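Local structure of 4-oxalocrotonate tautomerase (Staphylococcus aureus, 2X4K) at residues 17-22 with 45-50; 29-34 with 39-44. The protein is a small tautomerase of the MIF clan, built around a beta-alpha-beta unit and assembled here from six copies of one chain. All blocks are in the same frame, centred on the assembly; numbering follows the deposited sequence.

Contact 1. Residues 17-22 with 45-50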
loop_
_atom_site.group_PDB
_atom_site.type_symbol
_atom_site.label_atom_id
_atom_site.label_comp_id
_atom_site.label_asym_id
_atom_site.label_seq_id
_atom_site.Cartn_x
_atom_site.Cartn_y
_atom_site.Cartn_z
ATOM N N GLU A 17 4.808 22.972 7.000
ATOM C CA GLU A 17 4.019 23.755 6.048
ATOM C C GLU A 17 3.961 23.079 4.683
ATOM O O GLU A 17 2.911 23.074 4.043
ATOM C CB GLU A 17 4.566 25.177 5.901
ATOM C CG GLU A 17 3.537 26.172 5.351
ATOM C CD GLU A 17 2.445 26.519 6.356
ATOM O OE1 GLU A 17 2.590 26.170 7.549
ATOM O OE2 GLU A 17 1.439 27.141 5.954
ATOM N N GLN A 18 5.078 22.515 4.231
ATOM C CA GLN A 18 5.080 21.750 2.980
ATOM C C GLN A 18 4.091 20.581 3.048
ATOM O O GLN A 18 3.347 20.352 2.098
ATOM C CB GLN A 18 6.498 21.278 2.609
ATOM C CG GLN A 18 7.378 22.382 2.018
ATOM C CD GLN A 18 8.763 21.898 1.634
ATOM O OE1 GLN A 18 9.455 21.289 2.439
ATOM N NE2 GLN A 18 9.175 22.180 0.403
ATOM N N LEU A 19 4.098 19.858 4.176
ATOM C CA LEU A 19 3.156 18.756 4.440
ATOM C C LEU A 19 1.713 19.251 4.416
ATOM O O LEU A 19 0.849 18.651 3.774
ATOM C CB LEU A 19 3.413 18.121 5.820
ATOM C CG LEU A 19 4.604 17.189 6.067
ATOM C CD1 LEU A 19 4.722 16.851 7.550
ATOM C CD2 LEU A 19 4.477 15.921 5.247
ATOM N N LYS A 20 1.465 20.345 5.131
ATOM C CA LYS A 20 0.133 20.944 5.215
ATOM C C LYS A 20 -0.384 21.279 3.814
ATOM O O LYS A 20 -1.505 20.921 3.448
ATOM C CB LYS A 20 0.180 22.212 6.072
ATOM C CG LYS A 20 -1.168 22.873 6.278
ATOM C CD LYS A 20 -1.069 23.988 7.306
ATOM C CE LYS A 20 -2.340 24.813 7.347
ATOM N NZ LYS A 20 -2.458 25.691 6.157
ATOM N N ASN A 21 0.459 21.940 3.032
ATOM C CA ASN A 21 0.099 22.346 1.685
ATOM C C ASN A 21 -0.071 21.152 0.758
ATOM O O ASN A 21 -0.979 21.147 -0.065
ATOM C CB ASN A 21 1.137 23.314 1.121
ATOM C CG ASN A 21 1.148 24.635 1.848
ATOM O OD1 ASN A 21 0.154 25.039 2.451
ATOM N ND2 ASN A 21 2.281 25.311 1.803
ATOM N N LEU A 22 0.793 20.147 0.885
ATOM C CA LEU A 22 0.664 18.932 0.091
ATOM C C LEU A 22 -0.704 18.290 0.306
ATOM O O LEU A 22 -1.390 17.926 -0.652
ATOM C CB LEU A 22 1.785 17.964 0.469
ATOM C CG LEU A 22 1.799 16.591 -0.189
ATOM C CD1 LEU A 22 1.943 16.695 -1.696
ATOM C CD2 LEU A 22 2.926 15.754 0.421
ATOM N N ILE A 45 0.588 10.690 4.279
ATOM C CA ILE A 45 1.957 10.921 3.855
ATOM C C ILE A 45 2.874 9.958 4.602
ATOM O O ILE A 45 2.806 9.847 5.829
ATOM C CB ILE A 45 2.397 12.367 4.137
ATOM C CG1 ILE A 45 1.421 13.368 3.516
ATOM C CG2 ILE A 45 3.790 12.611 3.574
ATOM C CD1 ILE A 45 1.589 14.765 4.054
ATOM N N GLU A 46 3.716 9.253 3.852
ATOM C CA GLU A 46 4.728 8.372 4.414
ATOM C C GLU A 46 6.080 8.891 3.991
ATOM O O GLU A 46 6.401 8.880 2.807
ATOM C CB GLU A 46 4.565 6.950 3.894
ATOM C CG GLU A 46 3.267 6.294 4.278
ATOM C CD GLU A 46 3.267 4.830 3.929
ATOM O OE1 GLU A 46 3.409 4.502 2.731
ATOM O OE2 GLU A 46 3.167 4.000 4.860
ATOM N N GLU A 47 6.875 9.338 4.954
ATOM C CA GLU A 47 8.209 9.832 4.663
ATOM C C GLU A 47 9.197 8.666 4.651
ATOM O O GLU A 47 9.082 7.727 5.447
ATOM C CB GLU A 47 8.606 10.920 5.662
ATOM C CG GLU A 47 7.788 12.201 5.491
ATOM C CD GLU A 47 8.234 13.336 6.403
ATOM O OE1 GLU A 47 7.571 13.557 7.430
ATOM O OE2 GLU A 47 9.237 14.014 6.099
ATOM N N MET A 48 10.153 8.726 3.728
ATOM C CA MET A 48 11.132 7.662 3.539
ATOM C C MET A 48 12.541 8.184 3.721
ATOM O O MET A 48 12.887 9.255 3.226
ATOM C CB MET A 48 11.046 7.098 2.116
ATOM C CG MET A 48 9.670 6.709 1.623
ATOM S SD MET A 48 9.776 6.013 -0.033
ATOM C CE MET A 48 9.927 7.461 -1.073
ATOM N N LYS A 49 13.373 7.395 4.388
ATOM C CA LYS A 49 14.803 7.679 4.436
ATOM C C LYS A 49 15.422 7.341 3.079
ATOM O O LYS A 49 14.992 6.387 2.424
ATOM C CB LYS A 49 15.482 6.847 5.522
ATOM C CG LYS A 49 14.943 7.101 6.918
ATOM C CD LYS A 49 15.637 6.241 7.954
ATOM C CE LYS A 49 15.135 6.556 9.354
ATOM N NZ LYS A 49 15.783 5.708 10.392
ATOM N N PRO A 50 16.449 8.098 2.659
ATOM C CA PRO A 50 17.057 7.879 1.345
ATOM C C PRO A 50 17.751 6.524 1.185
ATOM O O PRO A 50 17.947 6.070 0.062
ATOM C CB PRO A 50 18.062 9.030 1.228
ATOM C CG PRO A 50 18.334 9.440 2.621
ATOM C CD PRO A 50 17.049 9.250 3.348
#

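Contact 2. Residues 29-34 with 39-44. With ZN (zinc ion), chain F; ZN (zinc ion), chain E; ACT (acetate ion), chain G.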
loop_
_atom_site.group_PDB
_atom_site.type_symbol
_atom_site.label_atom_id
_atom_site.label_comp_id
_atom_site.label_asym_id
_atom_site.label_seq_id
_atom_site.Cartn_x
_atom_site.Cartn_y
_atom_site.Cartn_z
ATOM N N ALA A 29 -6.663 18.659 -6.090
ATOM C CA ALA A 29 -6.432 17.988 -7.366
ATOM C C ALA A 29 -7.373 16.813 -7.574
ATOM O O ALA A 29 -7.937 16.642 -8.655
ATOM C CB ALA A 29 -4.985 17.515 -7.458
ATOM N N VAL A 30 -7.520 15.980 -6.550
ATOM C CA VAL A 30 -8.410 14.825 -6.633
ATOM C C VAL A 30 -9.853 15.302 -6.815
ATOM O O VAL A 30 -10.585 14.811 -7.678
ATOM C CB VAL A 30 -8.279 13.939 -5.383
ATOM C CG1 VAL A 30 -9.354 12.852 -5.374
ATOM C CG2 VAL A 30 -6.881 13.321 -5.326
ATOM N N GLU A 31 -10.247 16.279 -6.013
ATOM C CA GLU A 31 -11.614 16.783 -6.052
ATOM C C GLU A 31 -11.979 17.325 -7.429
ATOM O O GLU A 31 -13.029 16.995 -7.976
ATOM C CB GLU A 31 -11.781 17.884 -5.017
ATOM C CG GLU A 31 -13.200 18.406 -4.916
ATOM C CD GLU A 31 -13.327 19.586 -3.985
ATOM O OE1 GLU A 31 -12.458 19.798 -3.118
ATOM O OE2 GLU A 31 -14.326 20.317 -4.130
ATOM N N LYS A 32 -11.126 18.176 -7.991
ATOM C CA LYS A 32 -11.502 18.856 -9.218
ATOM C C LYS A 32 -11.481 17.931 -10.425
ATOM O O LYS A 32 -12.239 18.143 -11.357
ATOM C CB LYS A 32 -10.658 20.102 -9.445
ATOM C CG LYS A 32 -9.246 19.880 -9.844
ATOM C CD LYS A 32 -8.552 21.217 -9.895
ATOM C CE LYS A 32 -7.153 21.114 -10.427
ATOM N NZ LYS A 32 -6.475 22.436 -10.361
ATOM N N THR A 33 -10.636 16.904 -10.418
ATOM C CA THR A 33 -10.492 16.056 -11.599
ATOM C C THR A 33 -11.451 14.877 -11.605
ATOM O O THR A 33 -11.757 14.353 -12.674
ATOM C CB THR A 33 -9.060 15.533 -11.759
ATOM O OG1 THR A 33 -8.687 14.760 -10.611
ATOM C CG2 THR A 33 -8.091 16.675 -11.965
ATOM N N THR A 34 -11.930 14.466 -10.432
ATOM C CA THR A 34 -12.818 13.313 -10.313
ATOM C C THR A 34 -14.255 13.658 -9.935
ATOM O O THR A 34 -15.150 12.857 -10.160
ATOM C CB THR A 34 -12.309 12.309 -9.268
ATOM O OG1 THR A 34 -12.427 12.880 -7.959
ATOM C CG2 THR A 34 -10.870 11.912 -9.543
ATOM N N GLN A 39 -15.162 15.864 1.431
ATOM C CA GLN A 39 -15.192 15.202 2.739
ATOM C C GLN A 39 -14.858 13.705 2.672
ATOM O O GLN A 39 -14.628 13.070 3.703
ATOM C CB GLN A 39 -16.554 15.400 3.418
ATOM C CG GLN A 39 -17.753 14.765 2.703
ATOM C CD GLN A 39 -18.492 15.730 1.783
ATOM O OE1 GLN A 39 -17.879 16.541 1.083
ATOM N NE2 GLN A 39 -19.819 15.633 1.771
ATOM N N ALA A 40 -14.860 13.148 1.466
ATOM C CA ALA A 40 -14.553 11.740 1.262
ATOM C C ALA A 40 -13.114 11.517 0.797
ATOM O O ALA A 40 -12.742 10.377 0.510
ATOM C CB ALA A 40 -15.513 11.160 0.237
ATOM N N ILE A 41 -12.310 12.584 0.726
ATOM C CA ILE A 41 -10.946 12.480 0.200
ATOM C C ILE A 41 -9.967 12.461 1.367
ATOM O O ILE A 41 -9.929 13.392 2.170
ATOM C CB ILE A 41 -10.597 13.644 -0.746
ATOM C CG1 ILE A 41 -11.559 13.667 -1.937
ATOM C CG2 ILE A 41 -9.147 13.513 -1.231
ATOM C CD1 ILE A 41 -11.450 14.921 -2.801
ATOM N N HIS A 42 -9.169 11.399 1.428
ATOM C CA HIS A 42 -8.247 11.141 2.524
ATOM C C HIS A 42 -6.828 11.115 1.994
ATOM O O HIS A 42 -6.585 10.548 0.931
ATOM C CB HIS A 42 -8.575 9.790 3.145
ATOM C CG HIS A 42 -10.015 9.646 3.503
ATOM N ND1 HIS A 42 -10.989 9.378 2.568
ATOM C CD2 HIS A 42 -10.653 9.758 4.689
ATOM C CE1 HIS A 42 -12.164 9.312 3.166
ATOM N NE2 HIS A 42 -11.989 9.546 4.452
ATOM N N VAL A 43 -5.893 11.698 2.739
ATOM C CA VAL A 43 -4.497 11.721 2.335
ATOM C C VAL A 43 -3.617 11.257 3.484
ATOM O O VAL A 43 -3.766 11.719 4.615
ATOM C CB VAL A 43 -4.051 13.122 1.873
ATOM C CG1 VAL A 43 -2.577 13.116 1.450
ATOM C CG2 VAL A 43 -4.937 13.615 0.749
ATOM N N VAL A 44 -2.703 10.344 3.182
ATOM C CA VAL A 44 -1.685 9.897 4.111
ATOM C C VAL A 44 -0.321 10.130 3.485
ATOM O O VAL A 44 -0.119 9.809 2.318
ATOM C CB VAL A 44 -1.845 8.401 4.433
ATOM C CG1 VAL A 44 -0.683 7.896 5.289
ATOM C CG2 VAL A 44 -3.194 8.145 5.108
HETATM ZN ZN ZN F . -14.482 21.904 -3.067
HETATM ZN ZN ZN E . -13.368 9.262 5.913
HETATM C C ACT G . -3.329 23.666 -10.583
HETATM O O ACT G . -2.296 22.977 -10.796
HETATM O OXT ACT G . -4.249 23.582 -11.431
HETATM C CH3 ACT G . -3.456 24.541 -9.375
HETATM O O HOH W 1 -12.592 10.407 7.853
#

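Contact 1. Residues 17-22 with 45-50
In the beta-alpha-beta unit of this MIF-clan chain, helix 16-34 lies against strand 42-48, and here its first turns meet the middle of the strand through Leu19, Leu22 and Ile45. The axes of helix 17-22 and strand 45-48 come within 11.1 Å of each other at 140°, nearer antiparallel than perpendicular, as expected where a helix runs back over the strand that follows it. The backbones are closest at Leu19 and Ile45, whose CA atoms are 7.9 Å apart, and all three apolar side chains leave the main chain toward the opposite segment.

Ile45 reaches in with its long branch. Its CG1 stands anti to the carbonyl carbon (chi1 -54°), which carries CD1 to the CD2 methyls of both leucines, while CG2 branches to a second point of contact. Leu22 contributes one methyl: CD2 is 4.0 Å from Ile45 CD1 and 4.2 Å from Ile45 CG1, and the two side chains cross at a slant. From Leu19, CD2 bears on both branches of the isoleucine, lying 3.8 Å from Ile45 CG2. Its closer approach to Ile45 CD1 is tighter than normal van der Waals distance but doubtful, since both residues have alternate conformers.

Polar groups border this apolar patch. Glu47 brings its carboxylate to the edge of the patch, where OE1 is hydrogen-bonded to His52 NE2 of the second subunit and OE2 to Gly13 N of the same chain. Arg59 of the second subunit packs on Leu19, and Thr33 of the third subunit on Leu22. In the one conformer described for each of these two residues, Leu19 CD1 lies 4.4 Å from Glu47 OE1, a loose approach of methyl to carboxylate.

Contact 2. Residues 29-34 with 39-44
At the other end of the beta-alpha-beta unit, the last turns of helix 16-34 face the start of strand 42-48, and Ile41, just before the strand, packs on Val30 and Glu31. The CD1 methyl of Ile41 does the touching: it sits 3.9 Å from Val30 CG1 and 3.7 Å from Glu31 CB, so it meets a valine branch and the aliphatic root of a glutamate together. The Val30 and Ile41 side chains run alongside each other, pointing opposite ways.

Glu31 CG is anti to the backbone N (chi1 -176°), and the extended chain beyond it takes the carboxylate clear of the apolar patch. There OE2 binds a zinc ion at 1.9 Å, while OE1 forms a salt bridge with Arg38. A second zinc ion is held by His42 NE2 at 2.0 Å, together with a water, Asp62 of the third subunit and His42 of the fifth subunit.

Two threonines finish the helix. Thr33 OG1 donates to Ala29 O (2.8 Å) and Thr34 OG1 to Val30 O (2.7 Å), the latter from 40° out of the carbonyl plane; Thr34 OG1 also hydrogen-bonds Ala36 N. Each carbonyl oxygen accepts a second hydrogen bond, from the same threonine's backbone N on the opposite face of its plane. Glu31 thus serves both sides, its CB in the apolar contact and its carboxylate on the zinc ion and Arg38.

Both contacts join helix 16-34 to strand 42-48, contact 1 near the start of the helix and the middle of the strand, contact 2 near the end of the helix and the start of the strand; their centres are about 17 Å apart. Residues 39-44 run directly into 45-50, with contact 2 nested inside the loop contact 1 closes. Ile41 and Ile45 both point toward the helix, with Val43 between them resting on Val23 and Thr27. The third subunit touches both regions: Thr33 packs on that subunit's Leu22, and that subunit's Thr33 on Leu22 here. Glu31 and His42 in contact 2 bind zinc ions, as does Glu46 OE2 in 45-50, with Glu46 of the second and fourth subunits.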